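Local coordinates for adhesion and penetration protein autotransporter (Haemophilus influenzae, PDB 3SYJ) that promotes adherence of the bacterium to host cells and their invasion, self-associates between cells in bacterial aggregation, and is probably a serine protease, at residues F365-V371 / S390-V396; R403-K409 / S423-G429; L820-Y824 / F865-S869. All coordinates share one frame; numbering follows the deposited sequence.

Contact 1: F365-V371 / S390-V396; sequences FEGNFTV and STVTWKV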
loop_
_atom_site.group_PDB
_atom_site.type_symbol
_atom_site.label_atom_id
_atom_site.label_comp_id
_atom_site.label_asym_id
_atom_site.label_seq_id
_atom_site.Cartn_x
_atom_site.Cartn_y
_atom_site.Cartn_z
ATOM N N PHE A 365 5.377 -52.665 -34.799
ATOM C CA PHE A 365 5.289 -51.716 -35.903
ATOM C C PHE A 365 6.430 -50.707 -35.841
ATOM O O PHE A 365 6.629 -50.040 -34.823
ATOM C CB PHE A 365 3.930 -51.007 -35.922
ATOM C CG PHE A 365 2.771 -51.913 -36.269
ATOM C CD1 PHE A 365 2.453 -52.185 -37.594
ATOM C CD2 PHE A 365 1.998 -52.492 -35.270
ATOM C CE1 PHE A 365 1.383 -53.017 -37.919
ATOM C CE2 PHE A 365 0.928 -53.327 -35.588
ATOM C CZ PHE A 365 0.620 -53.586 -36.919
ATOM N N GLU A 366 7.193 -50.622 -36.926
ATOM C CA GLU A 366 8.230 -49.603 -37.063
ATOM C C GLU A 366 7.875 -48.688 -38.240
ATOM O O GLU A 366 7.953 -49.098 -39.390
ATOM C CB GLU A 366 9.595 -50.259 -37.267
ATOM C CG GLU A 366 10.668 -49.337 -37.797
ATOM C CD GLU A 366 11.499 -48.701 -36.703
ATOM O OE1 GLU A 366 12.302 -49.430 -36.074
ATOM O OE2 GLU A 366 11.364 -47.473 -36.486
ATOM N N GLY A 367 7.469 -47.456 -37.949
ATOM C CA GLY A 367 6.968 -46.566 -38.980
ATOM C C GLY A 367 5.451 -46.488 -38.924
ATOM O O GLY A 367 4.808 -47.245 -38.195
ATOM N N ASN A 368 4.871 -45.568 -39.687
ATOM C CA ASN A 368 3.430 -45.356 -39.641
ATOM C C ASN A 368 2.672 -46.423 -40.410
ATOM O O ASN A 368 3.099 -46.839 -41.482
ATOM C CB ASN A 368 3.077 -43.976 -40.184
ATOM C CG ASN A 368 3.817 -42.876 -39.471
ATOM O OD1 ASN A 368 3.950 -42.905 -38.249
ATOM N ND2 ASN A 368 4.315 -41.901 -40.230
ATOM N N PHE A 369 1.551 -46.868 -39.852
ATOM C CA PHE A 369 0.706 -47.866 -40.494
ATOM C C PHE A 369 -0.773 -47.535 -40.363
ATOM O O PHE A 369 -1.206 -46.943 -39.373
ATOM C CB PHE A 369 0.970 -49.263 -39.922
ATOM C CG PHE A 369 2.136 -49.960 -40.555
ATOM C CD1 PHE A 369 3.431 -49.657 -40.173
ATOM C CD2 PHE A 369 1.937 -50.910 -41.542
ATOM C CE1 PHE A 369 4.510 -50.296 -40.766
ATOM C CE2 PHE A 369 3.011 -51.548 -42.145
ATOM C CZ PHE A 369 4.300 -51.244 -41.756
ATOM N N THR A 370 -1.532 -47.928 -41.379
ATOM C CA THR A 370 -2.985 -47.899 -41.343
ATOM C C THR A 370 -3.436 -49.346 -41.342
ATOM O O THR A 370 -3.084 -50.108 -42.242
ATOM C CB THR A 370 -3.578 -47.178 -42.572
ATOM O OG1 THR A 370 -3.086 -45.829 -42.619
ATOM C CG2 THR A 370 -5.104 -47.160 -42.506
ATOM N N VAL A 371 -4.182 -49.732 -40.315
ATOM C CA VAL A 371 -4.587 -51.116 -40.155
ATOM C C VAL A 371 -6.098 -51.167 -40.193
ATOM O O VAL A 371 -6.778 -50.558 -39.366
ATOM C CB VAL A 371 -4.059 -51.701 -38.842
ATOM C CG1 VAL A 371 -4.343 -53.180 -38.772
ATOM C CG2 VAL A 371 -2.561 -51.454 -38.736
ATOM N N SER A 390 6.410 -43.374 -34.215
ATOM C CA SER A 390 5.567 -44.053 -35.182
ATOM C C SER A 390 4.122 -43.953 -34.750
ATOM O O SER A 390 3.833 -43.948 -33.555
ATOM C CB SER A 390 5.966 -45.519 -35.304
ATOM O OG SER A 390 7.298 -45.637 -35.763
ATOM N N THR A 391 3.214 -43.849 -35.714
ATOM C CA THR A 391 1.793 -43.855 -35.407
ATOM C C THR A 391 1.111 -44.985 -36.160
ATOM O O THR A 391 1.291 -45.148 -37.371
ATOM C CB THR A 391 1.102 -42.505 -35.744
ATOM O OG1 THR A 391 1.681 -41.444 -34.968
ATOM C CG2 THR A 391 -0.386 -42.578 -35.438
ATOM N N VAL A 392 0.339 -45.779 -35.432
ATOM C CA VAL A 392 -0.397 -46.867 -36.040
ATOM C C VAL A 392 -1.880 -46.596 -35.888
ATOM O O VAL A 392 -2.416 -46.643 -34.786
ATOM C CB VAL A 392 -0.032 -48.241 -35.427
ATOM C CG1 VAL A 392 -0.955 -49.325 -35.970
ATOM C CG2 VAL A 392 1.411 -48.590 -35.731
ATOM N N THR A 393 -2.529 -46.279 -37.005
ATOM C CA THR A 393 -3.966 -46.071 -37.016
ATOM C C THR A 393 -4.667 -47.427 -37.002
ATOM O O THR A 393 -4.610 -48.173 -37.978
ATOM C CB THR A 393 -4.381 -45.251 -38.230
ATOM O OG1 THR A 393 -3.612 -44.043 -38.264
ATOM C CG2 THR A 393 -5.861 -44.899 -38.152
ATOM N N TRP A 394 -5.310 -47.740 -35.881
ATOM C CA TRP A 394 -5.817 -49.082 -35.616
ATOM C C TRP A 394 -7.333 -49.111 -35.744
ATOM O O TRP A 394 -8.041 -48.637 -34.862
ATOM C CB TRP A 394 -5.397 -49.519 -34.207
ATOM C CG TRP A 394 -5.635 -50.974 -33.901
ATOM C CD1 TRP A 394 -6.661 -51.500 -33.172
ATOM C CD2 TRP A 394 -4.824 -52.085 -34.309
ATOM N NE1 TRP A 394 -6.542 -52.866 -33.105
ATOM C CE2 TRP A 394 -5.425 -53.252 -33.800
ATOM C CE3 TRP A 394 -3.651 -52.207 -35.061
ATOM C CZ2 TRP A 394 -4.897 -54.522 -34.019
ATOM C CZ3 TRP A 394 -3.131 -53.465 -35.280
ATOM C CH2 TRP A 394 -3.755 -54.607 -34.761
ATOM N N LYS A 395 -7.832 -49.662 -36.845
ATOM C CA LYS A 395 -9.267 -49.608 -37.124
ATOM C C LYS A 395 -9.946 -50.959 -36.928
ATOM O O LYS A 395 -11.048 -51.195 -37.420
ATOM C CB LYS A 395 -9.509 -49.083 -38.539
ATOM C CG LYS A 395 -9.046 -47.649 -38.720
ATOM C CD LYS A 395 -9.164 -47.171 -40.163
ATOM C CE LYS A 395 -8.695 -45.726 -40.283
ATOM N NZ LYS A 395 -8.539 -45.274 -41.697
ATOM N N VAL A 396 -9.280 -51.841 -36.193
ATOM C CA VAL A 396 -9.751 -53.204 -36.014
ATOM C C VAL A 396 -10.183 -53.435 -34.578
ATOM O O VAL A 396 -9.440 -53.132 -33.645
ATOM C CB VAL A 396 -8.650 -54.196 -36.393
ATOM C CG1 VAL A 396 -9.049 -55.598 -36.027
ATOM C CG2 VAL A 396 -8.382 -54.103 -37.879
HETATM O O HOH W 1 3.825 -40.644 -36.817
HETATM O O HOH W 2 -1.084 -44.019 -39.069
HETATM O O HOH W 3 -4.098 -43.906 -41.131
#
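Val392 sets its CG2 methyl over the root of the Phe365 side chain, 3.5 Å from Phe365 CB, while its CG1 lies over one face of the ring. Val392 CG1 also meets Val371 CG2 at 3.8 Å. Val371 turns its other methyl to the indole: Val371 CG1 is 3.7 Å from Trp394 CZ3. With the Trp394 CG anti to the backbone N (chi1 -169°), the six-membered ring swings back toward Phe365 and Val371. These apolar groups lie on the inner face of a parallel beta-helix, where strands 369-371 and 391-394 are neighbours in successive coils of the passenger domain. The backbones run parallel. Phe369 N donates to Thr391 O, Thr393 N to Phe369 O, and Val371 N to Thr393 O. Two side chains extend this pairing at the preceding corner. Ser390 OG accepts from Gly367 N at 2.8 Å. Asn368 OD1 lies 2.8 Å from Thr391 N and takes its hydrogen in the plane of the amide carbonyl. On the other face of the strands, Thr370 OG1 and Thr393 OG1 share a water, and Thr370 OG1 is also bonded to Gln347. A second water joins Thr393 OG1 to Phe369 O, 2.9 Å from that oxygen.

Contact 2: R403-K409 / S423-G429; sequences RLSKIGK and SISVGDG
Adjacent coils of the beta-helical passenger domain meet here through parallel strands 403-407 and 423-427. Leu404 N donates to Ser423 O, Ser425 N to Leu404 O, and Lys406 N to Ser425 O. Inside the coil, Leu404 and Ile424 lie side by side and point the same way, with Leu404 CD2 3.8 Å from Ile424 CD1. The opposite face of the strands is polar. There Arg403 bends at chi3 (74°) and lays its guanidinium flat over Ser425. Ser425 CB sits over the centre of the group, 3.4 Å from Arg403 CZ. Arg403 NH2 is hydrogen-bonded to Tyr96 OH, and Phe94 makes a cation-pi contact with the same group. Ser425 OG is bonded to Thr126, so this face of the beta-helix meets the Peptidase S6 part of the chain.

At the far end the chain of strand 423-427 turns a corner of the solenoid. Gly427 N still donates to Lys406 O at 3.0 Å. Lys406 points into the interior and bends at chi2 (83°) and chi4 (72°), which folds its amine back to the corner. Lys406 NZ donates to Asp428 O at 3.0 Å, coming from above the plane of that carbonyl. It also donates to Ile407 O, at 2.8 Å from Lys406 NZ, and is bonded to Gly410 O. Three backbone carbonyls thus hold a buried amine. The Asp428 carboxylate is bound by waters: one links Asp428 OD2 to Gly408 N. Two more bridge the carboxylate to Lys409 NZ, which stays 4.9 Å from Asp428 OD2.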
loop_
_atom_site.group_PDB
_atom_site.type_symbol
_atom_site.label_atom_id
_atom_site.label_comp_id
_atom_site.label_asym_id
_atom_site.label_seq_id
_atom_site.Cartn_x
_atom_site.Cartn_y
_atom_site.Cartn_z
ATOM N N ARG A 403 -7.743 -58.940 -23.300
ATOM C CA ARG A 403 -7.050 -57.691 -23.024
ATOM C C ARG A 403 -5.954 -57.464 -24.059
ATOM O O ARG A 403 -5.133 -58.349 -24.315
ATOM C CB ARG A 403 -6.427 -57.732 -21.626
ATOM C CG ARG A 403 -6.244 -56.379 -20.964
ATOM C CD ARG A 403 -5.414 -56.515 -19.695
ATOM N NE ARG A 403 -4.018 -56.747 -20.031
ATOM C CZ ARG A 403 -3.001 -56.570 -19.195
ATOM N NH1 ARG A 403 -3.217 -56.169 -17.945
ATOM N NH2 ARG A 403 -1.764 -56.792 -19.617
ATOM N N LEU A 404 -5.940 -56.277 -24.655
ATOM C CA LEU A 404 -4.884 -55.911 -25.584
ATOM C C LEU A 404 -3.764 -55.218 -24.813
ATOM O O LEU A 404 -4.026 -54.333 -23.999
ATOM C CB LEU A 404 -5.431 -55.012 -26.707
ATOM C CG LEU A 404 -4.472 -54.609 -27.837
ATOM C CD1 LEU A 404 -5.203 -54.393 -29.165
ATOM C CD2 LEU A 404 -3.638 -53.373 -27.479
ATOM N N SER A 405 -2.526 -55.643 -25.061
ATOM C CA SER A 405 -1.340 -55.042 -24.454
ATOM C C SER A 405 -0.666 -54.058 -25.406
ATOM O O SER A 405 -0.217 -54.439 -26.494
ATOM C CB SER A 405 -0.332 -56.129 -24.085
ATOM O OG SER A 405 -0.820 -56.957 -23.047
ATOM N N LYS A 406 -0.586 -52.800 -24.996
ATOM C CA LYS A 406 0.049 -51.774 -25.818
ATOM C C LYS A 406 1.360 -51.331 -25.200
ATOM O O LYS A 406 1.386 -50.807 -24.087
ATOM C CB LYS A 406 -0.877 -50.564 -26.012
ATOM C CG LYS A 406 -0.145 -49.243 -26.318
ATOM C CD LYS A 406 0.191 -49.107 -27.794
ATOM C CE LYS A 406 0.963 -47.820 -28.103
ATOM N NZ LYS A 406 2.367 -47.853 -27.617
ATOM N N ILE A 407 2.449 -51.556 -25.924
ATOM C CA ILE A 407 3.765 -51.138 -25.460
ATOM C C ILE A 407 4.497 -50.385 -26.561
ATOM O O ILE A 407 3.934 -50.132 -27.620
ATOM C CB ILE A 407 4.620 -52.329 -24.968
ATOM C CG1 ILE A 407 4.787 -53.379 -26.067
ATOM C CG2 ILE A 407 3.998 -52.964 -23.741
ATOM C CD1 ILE A 407 5.664 -54.546 -25.645
ATOM N N GLY A 408 5.750 -50.028 -26.311
ATOM C CA GLY A 408 6.493 -49.200 -27.239
ATOM C C GLY A 408 6.193 -47.727 -27.014
ATOM O O GLY A 408 5.122 -47.361 -26.514
ATOM N N LYS A 409 7.147 -46.877 -27.375
ATOM C CA LYS A 409 6.996 -45.444 -27.168
ATOM C C LYS A 409 6.063 -44.791 -28.189
ATOM O O LYS A 409 5.692 -43.633 -28.026
ATOM C CB LYS A 409 8.360 -44.752 -27.217
ATOM C CG LYS A 409 9.306 -45.114 -26.084
ATOM C CD LYS A 409 10.642 -44.426 -26.290
ATOM C CE LYS A 409 11.657 -44.870 -25.254
ATOM N NZ LYS A 409 11.193 -44.552 -23.871
ATOM N N SER A 423 -10.762 -55.243 -24.001
ATOM C CA SER A 423 -10.228 -54.173 -23.163
ATOM C C SER A 423 -8.779 -53.863 -23.539
ATOM O O SER A 423 -8.251 -54.402 -24.508
ATOM C CB SER A 423 -10.338 -54.540 -21.683
ATOM O OG SER A 423 -9.604 -55.721 -21.408
ATOM N N ILE A 424 -8.136 -52.991 -22.777
ATOM C CA ILE A 424 -6.760 -52.620 -23.085
ATOM C C ILE A 424 -5.934 -52.296 -21.845
ATOM O O ILE A 424 -6.444 -51.737 -20.867
ATOM C CB ILE A 424 -6.711 -51.421 -24.055
ATOM C CG1 ILE A 424 -5.269 -51.129 -24.497
ATOM C CG2 ILE A 424 -7.344 -50.199 -23.412
ATOM C CD1 ILE A 424 -5.165 -50.311 -25.768
ATOM N N SER A 425 -4.655 -52.661 -21.889
ATOM C CA SER A 425 -3.692 -52.187 -20.896
ATOM C C SER A 425 -2.627 -51.355 -21.597
ATOM O O SER A 425 -1.908 -51.853 -22.463
ATOM C CB SER A 425 -3.047 -53.353 -20.144
ATOM O OG SER A 425 -2.013 -52.894 -19.295
ATOM N N VAL A 426 -2.531 -50.086 -21.227
ATOM C CA VAL A 426 -1.595 -49.180 -21.870
ATOM C C VAL A 426 -0.338 -49.041 -21.022
ATOM O O VAL A 426 -0.318 -48.305 -20.026
ATOM C CB VAL A 426 -2.230 -47.792 -22.078
ATOM C CG1 VAL A 426 -1.275 -46.873 -22.870
ATOM C CG2 VAL A 426 -3.582 -47.931 -22.771
ATOM N N GLY A 427 0.711 -49.756 -21.412
ATOM C CA GLY A 427 1.935 -49.789 -20.629
ATOM C C GLY A 427 2.937 -48.725 -21.039
ATOM O O GLY A 427 3.671 -48.199 -20.203
ATOM N N ASP A 428 2.960 -48.388 -22.327
ATOM C CA ASP A 428 3.976 -47.472 -22.843
ATOM C C ASP A 428 3.446 -46.667 -24.028
ATOM O O ASP A 428 2.567 -47.125 -24.763
ATOM C CB ASP A 428 5.237 -48.254 -23.244
ATOM C CG ASP A 428 6.476 -47.379 -23.304
ATOM O OD1 ASP A 428 6.364 -46.158 -23.047
ATOM O OD2 ASP A 428 7.568 -47.909 -23.607
ATOM N N GLY A 429 3.972 -45.462 -24.206
ATOM C CA GLY A 429 3.610 -44.652 -25.356
ATOM C C GLY A 429 2.229 -44.037 -25.236
ATOM O O GLY A 429 1.782 -43.703 -24.140
HETATM O O HOH W 4 7.551 -50.389 -24.166
HETATM O O HOH W 5 10.108 -47.306 -23.441
HETATM O O HOH W 6 8.582 -44.517 -22.529
#

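Contact 3: L820-Y824 / F865-S869; sequences LNSAY and FQFTS
Tyr824 lies across Gln866 where a loop leaves the pertactin-like part of the beta-helix and folds back against strand 862-870. This is the tightly packed part. Gln866 CB sits over one face of the phenol ring, 3.7 Å from the ring centroid, in a CH-pi contact. The Gln866 amide continues over the same ring, its plane 24° from that of the ring, and brings Gln866 CD within 3.3 Å of Tyr824 CE2. The Tyr824 CG is anti to the backbone N (chi1 -177°), which carries the ring back across the strand. The polar ends are held elsewhere: Gln866 OE1 by Thr819 and Tyr824 OH by Ser892. At the ring edge, Phe867 O lies in plane, 3.3 Å from Tyr824 CD1. Thr868 CG2 packs 3.6 Å from Tyr824 CA, while Thr868 OG1 is bonded to Asp877. On the Phe867 face of the strand, Leu820 CD1 stands over the Phe867 ring, 3.5 Å from the centroid.

The bend of the loop is looser. Ser822 and Ala823 are exposed there, and Ser822 touches nothing of segment 865-869. Asn821 OD1 accepts from Ala823 N at 2.9 Å, an Asx turn that shapes the bend, and Asn821 ND2 is bonded to Arg849 O. The backbones are joined directly by one bond, in which Leu820 N gives its hydrogen to Gln866 O at 3.0 Å.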
loop_
_atom_site.group_PDB
_atom_site.type_symbol
_atom_site.label_atom_id
_atom_site.label_comp_id
_atom_site.label_asym_id
_atom_site.label_seq_id
_atom_site.Cartn_x
_atom_site.Cartn_y
_atom_site.Cartn_z
ATOM N N LEU A 820 -0.337 2.269 24.153
ATOM C CA LEU A 820 -0.633 3.283 23.144
ATOM C C LEU A 820 0.546 3.582 22.226
ATOM O O LEU A 820 0.368 4.107 21.131
ATOM C CB LEU A 820 -1.105 4.579 23.811
ATOM C CG LEU A 820 -2.443 4.569 24.556
ATOM C CD1 LEU A 820 -2.763 5.956 25.086
ATOM C CD2 LEU A 820 -3.556 4.092 23.649
ATOM N N ASN A 821 1.746 3.242 22.677
ATOM C CA ASN A 821 2.960 3.589 21.949
ATOM C C ASN A 821 4.030 2.510 22.051
ATOM O O ASN A 821 4.296 1.971 23.135
ATOM C CB ASN A 821 3.513 4.928 22.453
ATOM C CG ASN A 821 4.480 5.572 21.470
ATOM O OD1 ASN A 821 5.551 5.031 21.180
ATOM N ND2 ASN A 821 4.109 6.742 20.960
ATOM N N SER A 822 4.648 2.210 20.913
ATOM C CA SER A 822 5.675 1.174 20.828
ATOM C C SER A 822 6.927 1.502 21.643
ATOM O O SER A 822 7.774 0.639 21.870
ATOM C CB SER A 822 6.057 0.931 19.365
ATOM O OG SER A 822 6.693 2.076 18.812
ATOM N N ALA A 823 7.038 2.747 22.086
ATOM C CA ALA A 823 8.217 3.186 22.821
ATOM C C ALA A 823 8.115 2.853 24.306
ATOM O O ALA A 823 9.060 3.057 25.069
ATOM C CB ALA A 823 8.440 4.675 22.625
ATOM N N TYR A 824 6.966 2.328 24.708
ATOM C CA TYR A 824 6.697 2.096 26.118
ATOM C C TYR A 824 7.678 1.126 26.782
ATOM O O TYR A 824 7.955 1.250 27.975
ATOM C CB TYR A 824 5.253 1.633 26.309
ATOM C CG TYR A 824 4.850 1.427 27.752
ATOM C CD1 TYR A 824 4.284 2.462 28.495
ATOM C CD2 TYR A 824 5.023 0.196 28.367
ATOM C CE1 TYR A 824 3.910 2.272 29.813
ATOM C CE2 TYR A 824 4.653 -0.004 29.678
ATOM C CZ TYR A 824 4.098 1.034 30.396
ATOM O OH TYR A 824 3.736 0.825 31.702
ATOM N N PHE A 865 -4.537 0.733 30.245
ATOM C CA PHE A 865 -3.931 1.498 29.161
ATOM C C PHE A 865 -2.531 1.941 29.586
ATOM O O PHE A 865 -2.361 2.517 30.658
ATOM C CB PHE A 865 -4.775 2.724 28.811
ATOM C CG PHE A 865 -6.091 2.400 28.147
ATOM C CD1 PHE A 865 -6.163 2.182 26.780
ATOM C CD2 PHE A 865 -7.262 2.342 28.888
ATOM C CE1 PHE A 865 -7.376 1.898 26.169
ATOM C CE2 PHE A 865 -8.474 2.059 28.283
ATOM C CZ PHE A 865 -8.531 1.837 26.923
ATOM N N GLN A 866 -1.531 1.660 28.752
ATOM C CA GLN A 866 -0.153 2.063 29.031
ATOM C C GLN A 866 0.246 3.292 28.215
ATOM O O GLN A 866 0.167 3.287 26.983
ATOM C CB GLN A 866 0.815 0.907 28.765
ATOM C CG GLN A 866 0.598 -0.286 29.675
ATOM C CD GLN A 866 1.618 -1.395 29.470
ATOM O OE1 GLN A 866 2.109 -1.614 28.365
ATOM N NE2 GLN A 866 1.928 -2.113 30.543
ATOM N N PHE A 867 0.668 4.344 28.914
ATOM C CA PHE A 867 1.002 5.624 28.295
ATOM C C PHE A 867 2.499 5.902 28.335
ATOM O O PHE A 867 3.201 5.459 29.249
ATOM C CB PHE A 867 0.299 6.770 29.029
ATOM C CG PHE A 867 -1.147 6.942 28.666
ATOM C CD1 PHE A 867 -1.562 8.039 27.930
ATOM C CD2 PHE A 867 -2.096 6.020 29.078
ATOM C CE1 PHE A 867 -2.899 8.209 27.603
ATOM C CE2 PHE A 867 -3.431 6.181 28.751
ATOM C CZ PHE A 867 -3.832 7.276 28.016
ATOM N N THR A 868 2.983 6.637 27.339
ATOM C CA THR A 868 4.280 7.289 27.440
ATOM C C THR A 868 4.023 8.789 27.454
ATOM O O THR A 868 2.992 9.252 26.958
ATOM C CB THR A 868 5.228 6.934 26.271
ATOM O OG1 THR A 868 4.716 7.468 25.046
ATOM C CG2 THR A 868 5.399 5.425 26.144
ATOM N N SER A 869 4.953 9.550 28.021
ATOM C CA SER A 869 4.786 10.996 28.099
ATOM C C SER A 869 6.107 11.745 28.251
ATOM O O SER A 869 7.132 11.165 28.606
ATOM C CB SER A 869 3.872 11.353 29.270
ATOM O OG SER A 869 4.538 11.147 30.507
HETATM O O HOH W 7 2.304 3.849 25.208
#

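From the N terminus, contact 1 comes first, early in the beta-helix. It closes a loop of 18 residues between its segments. Strand 391-394 is followed directly by strand 403-407, which opens contact 2. That contact closes a shorter loop, of 13 residues. Contacts 1 and 2 have centres about 14 Å apart and tie neighbouring coils early in the solenoid. Contact 3 comes far later and spans 40 intervening residues, some of them not modelled. It holds the loop after strand 816-819 against strand 862-870. Its centre is about 82 Å from that of contact 1, on the opposite side of the chain's centre. The three follow in series; none nests in or crosses another.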